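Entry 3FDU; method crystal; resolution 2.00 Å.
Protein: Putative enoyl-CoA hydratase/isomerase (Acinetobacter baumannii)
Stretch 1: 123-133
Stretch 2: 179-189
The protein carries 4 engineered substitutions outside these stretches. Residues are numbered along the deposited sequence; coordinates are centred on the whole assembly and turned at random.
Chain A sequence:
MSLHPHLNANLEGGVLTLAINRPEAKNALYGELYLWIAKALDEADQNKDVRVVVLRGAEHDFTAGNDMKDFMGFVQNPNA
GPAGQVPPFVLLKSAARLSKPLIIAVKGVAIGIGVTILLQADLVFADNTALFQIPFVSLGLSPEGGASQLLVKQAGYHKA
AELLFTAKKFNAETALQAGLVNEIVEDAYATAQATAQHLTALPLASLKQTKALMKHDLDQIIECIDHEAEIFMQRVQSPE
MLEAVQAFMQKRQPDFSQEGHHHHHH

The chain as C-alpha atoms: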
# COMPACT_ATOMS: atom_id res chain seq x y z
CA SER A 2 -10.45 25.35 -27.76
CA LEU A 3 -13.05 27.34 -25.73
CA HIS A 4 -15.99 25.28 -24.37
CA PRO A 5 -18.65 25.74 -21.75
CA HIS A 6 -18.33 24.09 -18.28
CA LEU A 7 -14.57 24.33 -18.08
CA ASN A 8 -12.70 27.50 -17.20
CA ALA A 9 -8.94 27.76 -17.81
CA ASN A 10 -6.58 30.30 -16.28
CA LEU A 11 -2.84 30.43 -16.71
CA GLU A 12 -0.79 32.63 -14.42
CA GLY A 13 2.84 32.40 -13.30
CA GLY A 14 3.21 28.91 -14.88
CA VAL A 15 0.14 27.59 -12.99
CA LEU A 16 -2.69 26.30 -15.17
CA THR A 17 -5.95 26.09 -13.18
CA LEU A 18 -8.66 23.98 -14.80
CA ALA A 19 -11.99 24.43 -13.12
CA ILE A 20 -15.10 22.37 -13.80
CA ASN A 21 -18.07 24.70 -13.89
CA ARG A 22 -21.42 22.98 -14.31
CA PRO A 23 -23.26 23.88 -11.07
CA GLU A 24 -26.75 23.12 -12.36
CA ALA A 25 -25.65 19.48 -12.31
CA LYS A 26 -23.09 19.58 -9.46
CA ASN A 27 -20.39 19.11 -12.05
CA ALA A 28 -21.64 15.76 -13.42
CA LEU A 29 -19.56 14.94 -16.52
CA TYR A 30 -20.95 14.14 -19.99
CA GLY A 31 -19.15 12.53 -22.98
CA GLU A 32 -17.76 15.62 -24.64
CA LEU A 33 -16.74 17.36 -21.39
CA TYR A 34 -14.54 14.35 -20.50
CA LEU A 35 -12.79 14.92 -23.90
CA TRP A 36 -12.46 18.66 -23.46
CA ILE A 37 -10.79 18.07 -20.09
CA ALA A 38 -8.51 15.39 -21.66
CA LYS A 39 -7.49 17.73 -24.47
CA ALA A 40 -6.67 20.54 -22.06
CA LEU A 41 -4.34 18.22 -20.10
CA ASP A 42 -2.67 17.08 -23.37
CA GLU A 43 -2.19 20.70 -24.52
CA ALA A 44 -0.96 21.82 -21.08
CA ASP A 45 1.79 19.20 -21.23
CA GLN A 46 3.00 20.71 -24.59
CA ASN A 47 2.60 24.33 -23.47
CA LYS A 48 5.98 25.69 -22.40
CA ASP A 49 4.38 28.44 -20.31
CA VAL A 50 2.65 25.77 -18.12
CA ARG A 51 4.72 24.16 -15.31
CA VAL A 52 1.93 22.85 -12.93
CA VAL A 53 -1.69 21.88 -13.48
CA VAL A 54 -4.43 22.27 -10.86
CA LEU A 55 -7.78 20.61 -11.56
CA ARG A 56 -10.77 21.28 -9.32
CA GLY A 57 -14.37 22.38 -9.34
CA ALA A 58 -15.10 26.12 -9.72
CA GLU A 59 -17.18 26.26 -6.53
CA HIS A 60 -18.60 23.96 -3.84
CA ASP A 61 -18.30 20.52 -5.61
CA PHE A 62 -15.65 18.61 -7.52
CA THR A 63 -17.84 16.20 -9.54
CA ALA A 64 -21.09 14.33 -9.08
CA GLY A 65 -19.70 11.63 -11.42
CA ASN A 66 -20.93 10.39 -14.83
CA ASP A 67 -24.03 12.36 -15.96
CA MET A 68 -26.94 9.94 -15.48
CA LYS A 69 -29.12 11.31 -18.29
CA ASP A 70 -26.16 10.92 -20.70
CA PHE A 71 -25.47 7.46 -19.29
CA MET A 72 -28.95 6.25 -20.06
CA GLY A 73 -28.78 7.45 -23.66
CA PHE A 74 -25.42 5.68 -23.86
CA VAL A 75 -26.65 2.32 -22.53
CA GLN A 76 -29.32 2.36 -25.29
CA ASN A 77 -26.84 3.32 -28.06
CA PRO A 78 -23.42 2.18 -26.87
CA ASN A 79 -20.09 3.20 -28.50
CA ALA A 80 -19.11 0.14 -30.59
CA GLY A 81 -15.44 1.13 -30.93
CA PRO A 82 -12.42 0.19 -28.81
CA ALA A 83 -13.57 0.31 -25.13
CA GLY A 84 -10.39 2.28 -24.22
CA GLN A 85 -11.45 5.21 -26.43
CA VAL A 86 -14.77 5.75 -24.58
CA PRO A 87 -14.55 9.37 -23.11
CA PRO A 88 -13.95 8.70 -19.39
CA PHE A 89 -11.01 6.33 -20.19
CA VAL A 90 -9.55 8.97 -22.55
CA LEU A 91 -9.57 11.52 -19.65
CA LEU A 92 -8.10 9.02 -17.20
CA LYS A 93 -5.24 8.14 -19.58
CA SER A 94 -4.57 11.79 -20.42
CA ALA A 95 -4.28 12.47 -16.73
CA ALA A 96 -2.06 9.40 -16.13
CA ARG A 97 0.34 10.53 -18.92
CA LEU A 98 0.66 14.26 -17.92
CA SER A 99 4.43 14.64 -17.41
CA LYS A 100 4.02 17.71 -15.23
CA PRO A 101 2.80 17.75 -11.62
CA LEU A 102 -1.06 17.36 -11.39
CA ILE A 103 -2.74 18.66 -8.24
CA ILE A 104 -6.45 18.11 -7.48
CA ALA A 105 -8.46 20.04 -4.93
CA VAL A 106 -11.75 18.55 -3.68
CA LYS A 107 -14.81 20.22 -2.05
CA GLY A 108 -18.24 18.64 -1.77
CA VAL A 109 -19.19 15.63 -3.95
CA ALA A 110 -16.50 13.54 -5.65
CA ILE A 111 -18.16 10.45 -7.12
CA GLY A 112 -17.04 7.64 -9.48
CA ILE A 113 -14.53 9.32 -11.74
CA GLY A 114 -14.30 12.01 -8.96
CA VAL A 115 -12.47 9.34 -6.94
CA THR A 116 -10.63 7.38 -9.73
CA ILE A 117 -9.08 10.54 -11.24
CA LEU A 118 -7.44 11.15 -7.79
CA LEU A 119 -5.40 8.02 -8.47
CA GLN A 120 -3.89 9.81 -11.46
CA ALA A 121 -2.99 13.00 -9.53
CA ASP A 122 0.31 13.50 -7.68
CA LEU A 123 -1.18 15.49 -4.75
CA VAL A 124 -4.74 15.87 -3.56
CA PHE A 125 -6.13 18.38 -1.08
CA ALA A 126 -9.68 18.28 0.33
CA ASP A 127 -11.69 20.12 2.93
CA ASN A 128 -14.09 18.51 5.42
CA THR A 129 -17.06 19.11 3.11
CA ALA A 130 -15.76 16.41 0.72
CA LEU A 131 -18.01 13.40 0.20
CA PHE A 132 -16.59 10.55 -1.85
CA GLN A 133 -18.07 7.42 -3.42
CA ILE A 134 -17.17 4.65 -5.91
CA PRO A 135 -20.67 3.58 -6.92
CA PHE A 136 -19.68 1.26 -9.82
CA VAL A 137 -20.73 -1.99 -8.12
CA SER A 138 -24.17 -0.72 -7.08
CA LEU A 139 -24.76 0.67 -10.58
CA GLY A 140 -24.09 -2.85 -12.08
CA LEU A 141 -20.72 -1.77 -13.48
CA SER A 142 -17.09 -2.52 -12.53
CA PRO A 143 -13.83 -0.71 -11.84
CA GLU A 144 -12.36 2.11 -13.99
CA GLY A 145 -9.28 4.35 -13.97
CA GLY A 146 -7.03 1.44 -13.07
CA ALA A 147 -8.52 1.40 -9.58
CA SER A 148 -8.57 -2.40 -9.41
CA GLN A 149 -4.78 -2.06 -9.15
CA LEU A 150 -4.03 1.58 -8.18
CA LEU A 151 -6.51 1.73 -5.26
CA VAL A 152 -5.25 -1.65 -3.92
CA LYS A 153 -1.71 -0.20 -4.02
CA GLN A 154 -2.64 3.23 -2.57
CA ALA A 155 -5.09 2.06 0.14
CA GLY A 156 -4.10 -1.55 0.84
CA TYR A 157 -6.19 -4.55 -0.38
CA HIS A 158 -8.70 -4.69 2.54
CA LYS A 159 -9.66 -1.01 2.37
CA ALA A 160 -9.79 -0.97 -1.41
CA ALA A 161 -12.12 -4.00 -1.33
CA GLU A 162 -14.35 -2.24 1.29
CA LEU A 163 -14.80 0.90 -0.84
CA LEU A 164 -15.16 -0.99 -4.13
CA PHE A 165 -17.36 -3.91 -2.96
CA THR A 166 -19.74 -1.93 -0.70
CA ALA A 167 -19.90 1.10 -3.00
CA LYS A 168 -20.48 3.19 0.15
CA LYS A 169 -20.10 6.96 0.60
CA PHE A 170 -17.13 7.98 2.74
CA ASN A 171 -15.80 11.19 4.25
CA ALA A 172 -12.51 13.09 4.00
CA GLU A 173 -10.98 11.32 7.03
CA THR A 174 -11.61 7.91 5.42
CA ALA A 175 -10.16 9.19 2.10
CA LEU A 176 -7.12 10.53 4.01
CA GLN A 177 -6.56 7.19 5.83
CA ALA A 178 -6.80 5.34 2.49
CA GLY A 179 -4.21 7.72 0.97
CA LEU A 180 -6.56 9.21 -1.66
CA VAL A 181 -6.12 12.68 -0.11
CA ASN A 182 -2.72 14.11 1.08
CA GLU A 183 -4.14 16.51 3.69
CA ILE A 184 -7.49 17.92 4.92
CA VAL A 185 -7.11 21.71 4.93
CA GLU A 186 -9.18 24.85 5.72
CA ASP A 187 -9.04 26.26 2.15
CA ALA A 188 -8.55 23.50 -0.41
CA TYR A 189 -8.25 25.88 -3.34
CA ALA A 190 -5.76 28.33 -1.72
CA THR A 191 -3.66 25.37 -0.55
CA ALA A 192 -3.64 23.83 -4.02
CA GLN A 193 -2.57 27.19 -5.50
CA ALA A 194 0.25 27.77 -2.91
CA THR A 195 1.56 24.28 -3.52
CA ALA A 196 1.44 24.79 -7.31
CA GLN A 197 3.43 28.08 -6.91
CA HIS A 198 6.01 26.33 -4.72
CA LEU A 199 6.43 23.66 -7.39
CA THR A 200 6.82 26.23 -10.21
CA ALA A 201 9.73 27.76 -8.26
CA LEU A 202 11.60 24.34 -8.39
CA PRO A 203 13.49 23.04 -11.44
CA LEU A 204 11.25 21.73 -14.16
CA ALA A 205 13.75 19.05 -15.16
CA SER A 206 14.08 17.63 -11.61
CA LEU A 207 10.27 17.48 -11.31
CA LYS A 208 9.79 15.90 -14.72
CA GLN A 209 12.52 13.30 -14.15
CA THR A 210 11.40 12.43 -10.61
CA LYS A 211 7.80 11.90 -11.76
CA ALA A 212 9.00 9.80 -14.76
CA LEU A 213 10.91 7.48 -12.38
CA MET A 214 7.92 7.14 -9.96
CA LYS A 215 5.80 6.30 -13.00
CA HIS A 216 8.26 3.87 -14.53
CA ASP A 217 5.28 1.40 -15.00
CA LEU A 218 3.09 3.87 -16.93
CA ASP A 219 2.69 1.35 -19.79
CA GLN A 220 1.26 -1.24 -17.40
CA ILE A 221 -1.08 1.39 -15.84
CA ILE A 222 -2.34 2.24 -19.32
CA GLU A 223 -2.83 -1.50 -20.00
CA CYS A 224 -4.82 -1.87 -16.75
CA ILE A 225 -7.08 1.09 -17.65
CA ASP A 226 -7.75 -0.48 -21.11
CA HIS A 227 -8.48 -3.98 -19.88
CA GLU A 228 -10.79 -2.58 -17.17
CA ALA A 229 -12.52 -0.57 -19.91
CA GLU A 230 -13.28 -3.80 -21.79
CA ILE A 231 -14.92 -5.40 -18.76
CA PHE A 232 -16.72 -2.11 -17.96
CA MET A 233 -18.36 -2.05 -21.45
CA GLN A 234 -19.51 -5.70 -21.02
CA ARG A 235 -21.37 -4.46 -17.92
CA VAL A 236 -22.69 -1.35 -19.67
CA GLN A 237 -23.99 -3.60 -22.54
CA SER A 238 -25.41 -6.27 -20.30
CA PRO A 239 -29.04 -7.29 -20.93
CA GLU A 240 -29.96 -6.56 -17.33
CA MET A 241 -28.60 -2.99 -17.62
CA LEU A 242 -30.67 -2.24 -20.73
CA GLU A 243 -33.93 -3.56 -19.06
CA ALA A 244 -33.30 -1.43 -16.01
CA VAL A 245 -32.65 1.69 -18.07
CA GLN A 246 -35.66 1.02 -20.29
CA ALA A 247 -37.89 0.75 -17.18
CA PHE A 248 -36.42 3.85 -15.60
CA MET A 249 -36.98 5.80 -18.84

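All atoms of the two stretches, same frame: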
# COMPACT_ATOMS: atom_id res chain seq x y z
N LEU A 123 -0.81 14.94 -6.07
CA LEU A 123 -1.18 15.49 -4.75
C LEU A 123 -2.67 15.86 -4.79
O LEU A 123 -3.18 16.32 -5.82
CB LEU A 123 -0.41 16.76 -4.45
CG LEU A 123 1.10 16.64 -4.71
CD1 LEU A 123 1.71 18.01 -4.67
CD2 LEU A 123 1.63 15.73 -3.67
N VAL A 124 -3.34 15.59 -3.68
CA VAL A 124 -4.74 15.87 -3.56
C VAL A 124 -5.03 16.54 -2.23
O VAL A 124 -4.59 16.05 -1.17
CB VAL A 124 -5.55 14.57 -3.60
CG1 VAL A 124 -7.04 14.90 -3.46
CG2 VAL A 124 -5.33 13.82 -4.93
N PHE A 125 -5.72 17.70 -2.29
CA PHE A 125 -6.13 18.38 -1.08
C PHE A 125 -7.67 18.40 -1.01
O PHE A 125 -8.34 18.55 -2.02
CB PHE A 125 -5.56 19.82 -1.01
CG PHE A 125 -4.06 19.86 -1.14
CD1 PHE A 125 -3.24 19.42 -0.08
CD2 PHE A 125 -3.46 20.28 -2.33
CE1 PHE A 125 -1.81 19.44 -0.20
CE2 PHE A 125 -2.07 20.33 -2.43
CZ PHE A 125 -1.26 19.89 -1.36
N ALA A 126 -8.21 18.22 0.18
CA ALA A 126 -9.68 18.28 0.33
C ALA A 126 -10.00 19.09 1.57
O ALA A 126 -9.15 19.25 2.47
CB ALA A 126 -10.24 16.87 0.47
N ASP A 127 -11.24 19.58 1.66
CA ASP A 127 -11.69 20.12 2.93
C ASP A 127 -12.74 19.14 3.49
O ASP A 127 -13.01 18.10 2.87
CB ASP A 127 -12.19 21.59 2.78
CG ASP A 127 -13.53 21.71 2.02
OD1 ASP A 127 -14.26 20.68 1.83
OD2 ASP A 127 -13.88 22.87 1.63
N ASN A 128 -13.25 19.45 4.70
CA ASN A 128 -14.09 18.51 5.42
C ASN A 128 -15.47 18.37 4.80
O ASN A 128 -16.30 17.54 5.24
CB ASN A 128 -14.23 18.91 6.89
CG ASN A 128 -14.39 17.70 7.83
OD1 ASN A 128 -13.86 16.61 7.57
ND2 ASN A 128 -15.03 17.93 8.97
N THR A 129 -15.76 19.20 3.81
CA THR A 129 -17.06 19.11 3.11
C THR A 129 -17.05 17.99 2.04
O THR A 129 -18.10 17.66 1.46
CB THR A 129 -17.46 20.42 2.36
OG1 THR A 129 -16.66 20.60 1.17
CG2 THR A 129 -17.35 21.69 3.25
N ALA A 130 -15.88 17.42 1.78
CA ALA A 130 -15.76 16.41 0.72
C ALA A 130 -16.51 15.11 1.02
O ALA A 130 -16.39 14.54 2.10
CB ALA A 130 -14.31 16.14 0.44
N LEU A 131 -17.26 14.63 0.04
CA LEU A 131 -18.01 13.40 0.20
C LEU A 131 -17.72 12.53 -1.01
O LEU A 131 -18.09 12.87 -2.13
CB LEU A 131 -19.53 13.69 0.29
CG LEU A 131 -19.97 14.33 1.64
CD1 LEU A 131 -21.44 14.70 1.48
CD2 LEU A 131 -19.71 13.41 2.89
N PHE A 132 -17.10 11.40 -0.77
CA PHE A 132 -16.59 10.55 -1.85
C PHE A 132 -17.44 9.29 -2.02
O PHE A 132 -18.02 8.79 -1.06
CB PHE A 132 -15.16 10.10 -1.56
CG PHE A 132 -14.16 11.22 -1.30
CD1 PHE A 132 -13.40 11.73 -2.34
CD2 PHE A 132 -13.95 11.71 -0.01
CE1 PHE A 132 -12.46 12.75 -2.12
CE2 PHE A 132 -13.02 12.74 0.23
CZ PHE A 132 -12.27 13.27 -0.82
N GLN A 133 -17.43 8.71 -3.23
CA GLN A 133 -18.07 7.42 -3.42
C GLN A 133 -17.57 6.78 -4.71
O GLN A 133 -17.28 7.48 -5.68
CB GLN A 133 -19.61 7.59 -3.50
CG GLN A 133 -20.38 6.20 -3.57
CD GLN A 133 -21.85 6.46 -3.87
OE1 GLN A 133 -22.20 7.55 -4.33
NE2 GLN A 133 -22.71 5.51 -3.56
N GLY A 179 -5.23 7.09 1.78
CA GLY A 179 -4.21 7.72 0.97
C GLY A 179 -4.67 8.38 -0.34
O GLY A 179 -3.83 8.71 -1.18
N LEU A 180 -5.98 8.53 -0.52
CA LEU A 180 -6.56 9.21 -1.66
C LEU A 180 -6.36 10.72 -1.56
O LEU A 180 -6.32 11.41 -2.57
CB LEU A 180 -8.07 8.89 -1.73
CG LEU A 180 -8.43 7.45 -2.19
CD1 LEU A 180 -9.94 7.15 -1.89
CD2 LEU A 180 -8.17 7.35 -3.71
N VAL A 181 -6.28 11.24 -0.33
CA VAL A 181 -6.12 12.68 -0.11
C VAL A 181 -4.80 12.83 0.67
O VAL A 181 -4.53 12.05 1.58
CB VAL A 181 -7.34 13.20 0.75
CG1 VAL A 181 -7.07 14.47 1.50
CG2 VAL A 181 -8.65 13.28 -0.11
N ASN A 182 -3.98 13.83 0.34
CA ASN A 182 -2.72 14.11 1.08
C ASN A 182 -2.95 14.80 2.43
O ASN A 182 -2.29 14.49 3.46
CB ASN A 182 -1.81 15.04 0.22
CG ASN A 182 -1.16 14.27 -0.93
OD1 ASN A 182 -1.81 13.95 -1.92
ND2 ASN A 182 0.09 13.88 -0.74
N GLU A 183 -3.87 15.75 2.45
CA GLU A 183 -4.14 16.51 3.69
C GLU A 183 -5.57 17.10 3.64
O GLU A 183 -6.04 17.49 2.58
CB GLU A 183 -3.11 17.65 3.78
CG GLU A 183 -3.24 18.59 4.94
CD GLU A 183 -2.08 19.63 4.99
OE1 GLU A 183 -1.23 19.65 4.06
OE2 GLU A 183 -2.03 20.43 5.94
N ILE A 184 -6.21 17.19 4.80
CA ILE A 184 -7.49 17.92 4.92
C ILE A 184 -7.12 19.34 5.39
O ILE A 184 -6.42 19.53 6.43
CB ILE A 184 -8.44 17.20 5.93
CG1 ILE A 184 -8.76 15.75 5.49
CG2 ILE A 184 -9.75 18.06 6.14
CD1 ILE A 184 -9.43 14.89 6.63
N VAL A 185 -7.54 20.34 4.63
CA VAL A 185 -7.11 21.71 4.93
C VAL A 185 -8.33 22.65 5.01
O VAL A 185 -9.43 22.30 4.56
CB VAL A 185 -6.14 22.24 3.88
CG1 VAL A 185 -4.80 21.46 3.95
CG2 VAL A 185 -6.77 22.19 2.45
N GLU A 186 -8.13 23.83 5.60
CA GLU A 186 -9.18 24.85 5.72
C GLU A 186 -9.64 25.42 4.39
O GLU A 186 -10.83 25.62 4.19
CB GLU A 186 -8.70 26.01 6.65
N ASP A 187 -8.70 25.71 3.47
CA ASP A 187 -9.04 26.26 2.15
C ASP A 187 -8.36 25.43 1.06
O ASP A 187 -7.20 25.67 0.71
CB ASP A 187 -8.55 27.70 2.05
CG ASP A 187 -8.95 28.37 0.76
OD1 ASP A 187 -9.17 27.72 -0.28
OD2 ASP A 187 -9.09 29.61 0.78
N ALA A 188 -9.10 24.46 0.53
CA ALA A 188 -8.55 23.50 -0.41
C ALA A 188 -7.99 24.18 -1.62
O ALA A 188 -6.89 23.80 -2.08
CB ALA A 188 -9.63 22.43 -0.77
N TYR A 189 -8.69 25.21 -2.13
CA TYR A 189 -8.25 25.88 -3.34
C TYR A 189 -7.03 26.79 -3.12
O TYR A 189 -6.17 26.83 -3.97
CB TYR A 189 -9.37 26.67 -4.02
CG TYR A 189 -10.60 25.81 -4.37
CD1 TYR A 189 -10.53 24.40 -4.33
CD2 TYR A 189 -11.79 26.41 -4.80
CE1 TYR A 189 -11.63 23.58 -4.70
CE2 TYR A 189 -12.92 25.61 -5.16
CZ TYR A 189 -12.84 24.19 -5.09
OH TYR A 189 -13.94 23.41 -5.45
O HOH W 1 -11.80 24.85 1.66
O HOH W 2 -11.56 21.60 6.07

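The apolar centre of the contact gathers around the side chain of Val-181. Its CG2 lies 3.7 Å from Phe-132 CZ, 4.0 Å from Ala-126 CB and 4.1 Å from Val-124 CG1, so one methyl group touches three residues of the first stretch, drawn from both of its strands. The approach to the Phe-132 ring is oblique. The small side chain of Ala-126 points to the same face of the sheet as that of Ile-184. The other face carries Phe-125 and Glu-183: Glu-183 CB meets the edge of the Phe-125 ring, 4.2 Å from Phe-125 CD1, and Val-185 CG2 lies 4.4 Å from Phe-125 CB.

The backbone pairing runs alongside this packing. Phe-125 pairs with Glu-183 and Ala-126 with Ile-184 in parallel register, at CA-CA separations of 5.5 and 5.1 Å. Ala-126 bonds on both sides of Ile-184: its N donates to Glu-183 O at 3.3 Å, a weak bond despite a nearly straight angle of 171°, and its O accepts from Val-185 N at 2.9 Å and 162°. Ala-126 O also receives a CA-H...O contact from Ile-184 CA at 3.2 Å.

Before the paired residues, Asn-182 bonds to both the backbone N and the backbone O of Val-124. Asn-182 N donates to Val-124 O (2.8 Å, 152°), while the side-chain atom Asn-182 OD1 accepts from Val-124 N (2.9 Å, 159°). A side chain thus supplies the acceptor for this strand amide. Glu-183 N, in contrast, is buried without a partner in the model.

At the polar edge, water completes the contact. One water donates to Asp-127 OD2 (2.9 Å) and Glu-186 O (2.8 Å) and accepts from Ala-188 N (3.0 Å); a second accepts from Asn-128 N (3.1 Å) and donates to Val-185 O (2.7 Å).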